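3,4-dihydroxy-2-butanone 4-phosphate synthase (Acinetobacter baumannii, PDB 6MNZ) probably converts D-ribulose 5-phosphate to formate and 3,4-dihydroxy-2-butanone 4-phosphate for riboflavin biosynthesis, working as a homodimer with magnesium or manganese. Local coordinates at residues A237-R251 and I333-S346. Sequence-based numbering, arbitrary orientation.
Sequences ALVKGEPKEGVTTVR and ILRDLGVEKMKLLS. With SO4 (sulfate ion), chain D.
The Arg251 guanidinium brings its edge to Ser346 CA and, in the same plane, to sulfate O1, which takes a hydrogen bond from each terminal nitrogen: 3.2 Å from Arg251 NH1 and 3.1 Å from Arg251 NH2. Leu345 O and Ser346 OG approach NH1 obliquely. With CG anti to the backbone N (chi1 176°) and a bend at chi2, Arg251 runs past the end of strand 342-344 to reach the anion, probably a crystallisation ion, which Ser347 OG also binds. Upstream, strands 248-253 and 342-344 pair in parallel. Lys341 O receives Thr248 N, Thr248 O receives Lys343 N, and Lys343 O takes Val250 N; Leu345 N closes the series on Val250 O at 2.9 Å. These are neighbouring strands of the mixed sheet in the GTP cyclohydrolase II-like region, and helix 320-336 leads into the second of them through a Schellman motif at Gly338. Val250 points into the buried layer beneath: its CG1 meets Leu334 CD1 of the helix tip to tip at 3.7 Å, while CG2 lies 3.5 Å from Met342 CG. On the other face of the sheet Thr249 CG2 touches Leu345 CD2 at 3.5 Å. Toward strand 235-239, Leu337 CD1 touches both Ala237 CB and Val239 CG2, 3.8 Å from each, and Pro243 CB rests on Val339 CG2.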
loop_
_atom_site.group_PDB
_atom_site.type_symbol
_atom_site.label_atom_id
_atom_site.label_comp_id
_atom_site.label_asym_id
_atom_site.label_seq_id
_atom_site.Cartn_x
_atom_site.Cartn_y
_atom_site.Cartn_z
ATOM N N ALA A 237 -19.454 -3.831 12.278
ATOM C CA ALA A 237 -20.808 -4.367 12.157
ATOM C C ALA A 237 -21.786 -3.302 12.632
ATOM O O ALA A 237 -21.694 -2.848 13.777
ATOM C CB ALA A 237 -20.963 -5.654 12.964
ATOM N N LEU A 238 -22.551 -2.750 11.693
ATOM C CA LEU A 238 -23.623 -1.813 12.004
ATOM C C LEU A 238 -24.900 -2.582 12.321
ATOM O O LEU A 238 -25.389 -3.351 11.486
ATOM C CB LEU A 238 -23.850 -0.854 10.837
ATOM C CG LEU A 238 -22.845 0.292 10.716
ATOM C CD1 LEU A 238 -21.494 -0.229 10.260
ATOM C CD2 LEU A 238 -23.360 1.357 9.759
ATOM N N VAL A 239 -25.395 -2.430 13.549
ATOM C CA VAL A 239 -26.557 -3.165 14.034
ATOM C C VAL A 239 -27.680 -2.176 14.316
ATOM O O VAL A 239 -27.437 -1.070 14.811
ATOM C CB VAL A 239 -26.227 -3.983 15.300
ATOM C CG1 VAL A 239 -27.447 -4.765 15.760
ATOM C CG2 VAL A 239 -25.061 -4.917 15.032
ATOM N N LYS A 240 -28.900 -2.554 13.936
ATOM C CA LYS A 240 -30.112 -1.868 14.371
ATOM C C LYS A 240 -31.052 -2.894 14.983
ATOM O O LYS A 240 -31.499 -3.817 14.293
ATOM C CB LYS A 240 -30.789 -1.144 13.203
ATOM C CG LYS A 240 -32.113 -0.467 13.551
ATOM C CD LYS A 240 -31.921 0.732 14.476
ATOM C CE LYS A 240 -33.180 1.024 15.282
ATOM N NZ LYS A 240 -33.451 2.485 15.390
ATOM N N GLY A 241 -31.451 -2.655 16.224
ATOM C CA GLY A 241 -32.254 -3.600 16.968
ATOM C C GLY A 241 -31.424 -4.493 17.867
ATOM O O GLY A 241 -30.302 -4.171 18.265
ATOM N N GLU A 242 -31.990 -5.663 18.162
ATOM C CA GLU A 242 -31.327 -6.687 18.970
ATOM C C GLU A 242 -31.387 -8.010 18.220
ATOM O O GLU A 242 -32.390 -8.734 18.306
ATOM C CB GLU A 242 -31.978 -6.809 20.348
ATOM C CG GLU A 242 -31.818 -5.575 21.222
ATOM C CD GLU A 242 -32.907 -4.542 20.988
ATOM O OE1 GLU A 242 -33.815 -4.797 20.168
ATOM O OE2 GLU A 242 -32.882 -3.490 21.661
ATOM N N PRO A 243 -30.368 -8.325 17.415
ATOM C CA PRO A 243 -30.457 -9.524 16.559
ATOM C C PRO A 243 -30.761 -10.793 17.332
ATOM O O PRO A 243 -31.051 -11.830 16.714
ATOM C CB PRO A 243 -29.073 -9.592 15.889
ATOM C CG PRO A 243 -28.190 -8.658 16.666
ATOM C CD PRO A 243 -29.096 -7.604 17.222
ATOM N N LYS A 244 -30.590 -10.783 18.652
ATOM C CA LYS A 244 -30.879 -11.964 19.449
ATOM C C LYS A 244 -32.369 -12.177 19.684
ATOM O O LYS A 244 -32.757 -13.270 20.110
ATOM C CB LYS A 244 -30.180 -11.858 20.807
ATOM C CG LYS A 244 -28.736 -11.397 20.741
ATOM C CD LYS A 244 -27.981 -11.770 22.010
ATOM C CE LYS A 244 -26.480 -11.594 21.846
ATOM N NZ LYS A 244 -25.721 -12.182 22.988
ATOM N N GLU A 245 -33.212 -11.234 19.274
ATOM C CA GLU A 245 -34.651 -11.314 19.492
ATOM C C GLU A 245 -35.401 -11.882 18.292
ATOM O O GLU A 245 -36.618 -11.690 18.192
ATOM C CB GLU A 245 -35.187 -9.936 19.883
ATOM C CG GLU A 245 -34.693 -9.500 21.260
ATOM C CD GLU A 245 -35.255 -8.166 21.706
ATOM O OE1 GLU A 245 -35.969 -7.524 20.909
ATOM O OE2 GLU A 245 -34.894 -7.715 22.815
ATOM N N GLY A 246 -34.692 -12.472 17.331
ATOM C CA GLY A 246 -35.322 -13.125 16.199
ATOM C C GLY A 246 -34.551 -12.943 14.907
ATOM O O GLY A 246 -33.319 -13.016 14.912
ATOM N N VAL A 247 -35.251 -12.799 13.781
ATOM C CA VAL A 247 -34.586 -12.800 12.482
ATOM C C VAL A 247 -33.877 -11.469 12.286
ATOM O O VAL A 247 -34.388 -10.409 12.669
ATOM C CB VAL A 247 -35.585 -13.069 11.341
ATOM C CG1 VAL A 247 -36.245 -14.431 11.515
ATOM C CG2 VAL A 247 -36.622 -11.953 11.250
ATOM N N THR A 248 -32.704 -11.516 11.665
ATOM C CA THR A 248 -31.909 -10.328 11.391
ATOM C C THR A 248 -31.717 -10.188 9.888
ATOM O O THR A 248 -31.426 -11.173 9.201
ATOM C CB THR A 248 -30.555 -10.401 12.101
ATOM O OG1 THR A 248 -30.760 -10.663 13.496
ATOM C CG2 THR A 248 -29.795 -9.097 11.943
ATOM N N THR A 249 -31.992 -8.993 9.371
ATOM C CA THR A 249 -31.716 -8.671 7.977
ATOM C C THR A 249 -30.248 -8.294 7.823
ATOM O O THR A 249 -29.751 -7.409 8.530
ATOM C CB THR A 249 -32.616 -7.530 7.508
ATOM O OG1 THR A 249 -33.983 -7.843 7.801
ATOM C CG2 THR A 249 -32.456 -7.301 6.010
ATOM N N VAL A 250 -29.534 -9.014 6.961
ATOM C CA VAL A 250 -28.080 -9.080 7.011
ATOM C C VAL A 250 -27.523 -8.745 5.635
ATOM O O VAL A 250 -28.076 -9.158 4.611
ATOM C CB VAL A 250 -27.588 -10.466 7.473
ATOM C CG1 VAL A 250 -26.072 -10.547 7.391
ATOM C CG2 VAL A 250 -28.068 -10.746 8.884
ATOM N N ARG A 251 -26.404 -8.020 5.616
ATOM C CA ARG A 251 -25.541 -7.950 4.444
ATOM C C ARG A 251 -24.092 -7.987 4.897
ATOM O O ARG A 251 -23.645 -7.092 5.621
ATOM C CB ARG A 251 -25.812 -6.683 3.632
ATOM C CG ARG A 251 -24.870 -6.501 2.453
ATOM C CD ARG A 251 -25.628 -6.157 1.183
ATOM N NE ARG A 251 -24.732 -6.010 0.038
ATOM C CZ ARG A 251 -24.493 -6.958 -0.864
ATOM N NH1 ARG A 251 -25.162 -8.106 -0.836
ATOM N NH2 ARG A 251 -23.646 -6.723 -1.855
ATOM N N ILE A 333 -18.686 -12.706 13.105
ATOM C CA ILE A 333 -19.292 -11.472 13.594
ATOM C C ILE A 333 -20.767 -11.698 13.905
ATOM O O ILE A 333 -21.282 -11.239 14.931
ATOM C CB ILE A 333 -19.096 -10.338 12.570
ATOM C CG1 ILE A 333 -17.627 -9.903 12.549
ATOM C CG2 ILE A 333 -20.011 -9.164 12.890
ATOM C CD1 ILE A 333 -17.297 -8.871 11.486
ATOM N N LEU A 334 -21.488 -12.321 12.972
ATOM C CA LEU A 334 -22.931 -12.457 13.125
ATOM C C LEU A 334 -23.289 -13.406 14.262
ATOM O O LEU A 334 -24.249 -13.150 14.997
ATOM C CB LEU A 334 -23.546 -12.938 11.813
ATOM C CG LEU A 334 -23.411 -11.956 10.647
ATOM C CD1 LEU A 334 -23.673 -12.651 9.318
ATOM C CD2 LEU A 334 -24.348 -10.771 10.829
ATOM N N ARG A 335 -22.487 -14.449 14.481
ATOM C CA ARG A 335 -22.669 -15.272 15.672
ATOM C C ARG A 335 -22.364 -14.485 16.939
ATOM O O ARG A 335 -23.072 -14.617 17.944
ATOM C CB ARG A 335 -21.788 -16.516 15.599
ATOM C CG ARG A 335 -21.888 -17.397 16.837
ATOM C CD ARG A 335 -21.328 -18.786 16.580
ATOM N NE ARG A 335 -19.876 -18.765 16.437
ATOM C CZ ARG A 335 -19.203 -19.293 15.417
ATOM N NH1 ARG A 335 -19.835 -19.917 14.431
ATOM N NH2 ARG A 335 -17.881 -19.212 15.393
ATOM N N ASP A 336 -21.265 -13.726 16.938
ATOM C CA ASP A 336 -20.924 -12.927 18.108
ATOM C C ASP A 336 -22.026 -11.932 18.438
ATOM O O ASP A 336 -22.276 -11.652 19.616
ATOM C CB ASP A 336 -19.600 -12.197 17.880
ATOM C CG ASP A 336 -19.245 -11.265 19.022
ATOM O OD1 ASP A 336 -18.756 -11.756 20.060
ATOM O OD2 ASP A 336 -19.425 -10.038 18.870
ATOM N N LEU A 337 -22.725 -11.429 17.423
ATOM C CA LEU A 337 -23.880 -10.570 17.641
ATOM C C LEU A 337 -25.132 -11.343 18.034
ATOM O O LEU A 337 -26.122 -10.719 18.432
ATOM C CB LEU A 337 -24.160 -9.751 16.378
ATOM C CG LEU A 337 -23.050 -8.778 15.973
ATOM C CD1 LEU A 337 -23.257 -8.271 14.553
ATOM C CD2 LEU A 337 -22.975 -7.614 16.951
ATOM N N GLY A 338 -25.092 -12.671 18.006
ATOM C CA GLY A 338 -26.240 -13.466 18.387
ATOM C C GLY A 338 -27.234 -13.715 17.278
ATOM O O GLY A 338 -28.424 -13.903 17.556
ATOM N N VAL A 339 -26.789 -13.697 16.029
ATOM C CA VAL A 339 -27.661 -13.974 14.895
ATOM C C VAL A 339 -27.822 -15.481 14.739
ATOM O O VAL A 339 -26.861 -16.245 14.885
ATOM C CB VAL A 339 -27.094 -13.335 13.616
ATOM C CG1 VAL A 339 -28.009 -13.605 12.432
ATOM C CG2 VAL A 339 -26.901 -11.840 13.818
ATOM N N GLU A 340 -29.060 -15.913 14.504
ATOM C CA GLU A 340 -29.379 -17.328 14.346
ATOM C C GLU A 340 -30.239 -17.630 13.128
ATOM O O GLU A 340 -30.193 -18.763 12.634
ATOM C CB GLU A 340 -30.095 -17.860 15.598
ATOM C CG GLU A 340 -30.134 -19.381 15.696
ATOM C CD GLU A 340 -30.927 -19.875 16.892
ATOM O OE1 GLU A 340 -31.388 -21.035 16.861
ATOM O OE2 GLU A 340 -31.106 -19.098 17.854
ATOM N N LYS A 341 -30.992 -16.661 12.611
ATOM C CA LYS A 341 -31.805 -16.856 11.418
ATOM C C LYS A 341 -31.835 -15.545 10.651
ATOM O O LYS A 341 -32.134 -14.496 11.230
ATOM C CB LYS A 341 -33.229 -17.291 11.782
ATOM C CG LYS A 341 -33.334 -18.691 12.372
ATOM C CD LYS A 341 -34.774 -19.034 12.729
ATOM C CE LYS A 341 -34.858 -20.320 13.537
ATOM N NZ LYS A 341 -36.251 -20.619 13.977
ATOM N N MET A 342 -31.525 -15.602 9.358
ATOM C CA MET A 342 -31.117 -14.426 8.604
ATOM C C MET A 342 -32.083 -14.185 7.456
ATOM O O MET A 342 -32.544 -15.127 6.805
ATOM C CB MET A 342 -29.699 -14.566 8.039
ATOM C CG MET A 342 -28.595 -14.217 9.021
ATOM S SD MET A 342 -26.971 -14.141 8.240
ATOM C CE MET A 342 -26.698 -15.851 7.775
ATOM N N LYS A 343 -32.181 -12.918 7.069
ATOM C CA LYS A 343 -32.748 -12.512 5.785
ATOM C C LYS A 343 -31.654 -11.796 5.001
ATOM O O LYS A 343 -31.332 -10.638 5.286
ATOM C CB LYS A 343 -33.970 -11.625 6.004
ATOM C CG LYS A 343 -34.321 -10.708 4.847
ATOM C CD LYS A 343 -35.667 -10.039 5.097
ATOM C CE LYS A 343 -35.779 -8.699 4.389
ATOM N NZ LYS A 343 -37.072 -8.025 4.694
ATOM N N LEU A 344 -31.011 -12.521 4.090
ATOM C CA LEU A 344 -29.820 -12.018 3.418
ATOM C C LEU A 344 -30.214 -11.071 2.291
ATOM O O LEU A 344 -31.019 -11.425 1.423
ATOM C CB LEU A 344 -28.983 -13.166 2.858
ATOM C CG LEU A 344 -28.230 -14.064 3.840
ATOM C CD1 LEU A 344 -27.338 -15.039 3.081
ATOM C CD2 LEU A 344 -27.409 -13.250 4.823
ATOM N N LEU A 345 -29.518 -9.940 2.215
ATOM C CA LEU A 345 -29.639 -9.020 1.097
ATOM C C LEU A 345 -28.610 -9.289 0.004
ATOM O O LEU A 345 -28.343 -8.404 -0.818
ATOM C CB LEU A 345 -29.510 -7.578 1.593
ATOM C CG LEU A 345 -30.394 -7.217 2.790
ATOM C CD1 LEU A 345 -30.366 -5.717 3.041
ATOM C CD2 LEU A 345 -31.821 -7.702 2.575
ATOM N N SER A 346 -28.049 -10.492 -0.037
ATOM C CA SER A 346 -27.070 -10.866 -1.046
ATOM C C SER A 346 -27.733 -11.698 -2.137
ATOM O O SER A 346 -28.773 -12.327 -1.928
ATOM C CB SER A 346 -25.917 -11.652 -0.418
ATOM O OG SER A 346 -25.217 -10.860 0.526
HETATM S S SO4 D . -24.640 -9.005 -4.370
HETATM O O1 SO4 D . -23.683 -9.446 -3.360
HETATM O O2 SO4 D . -25.992 -9.075 -3.824
HETATM O O3 SO4 D . -24.337 -7.630 -4.758
HETATM O O4 SO4 D . -24.543 -9.875 -5.538
#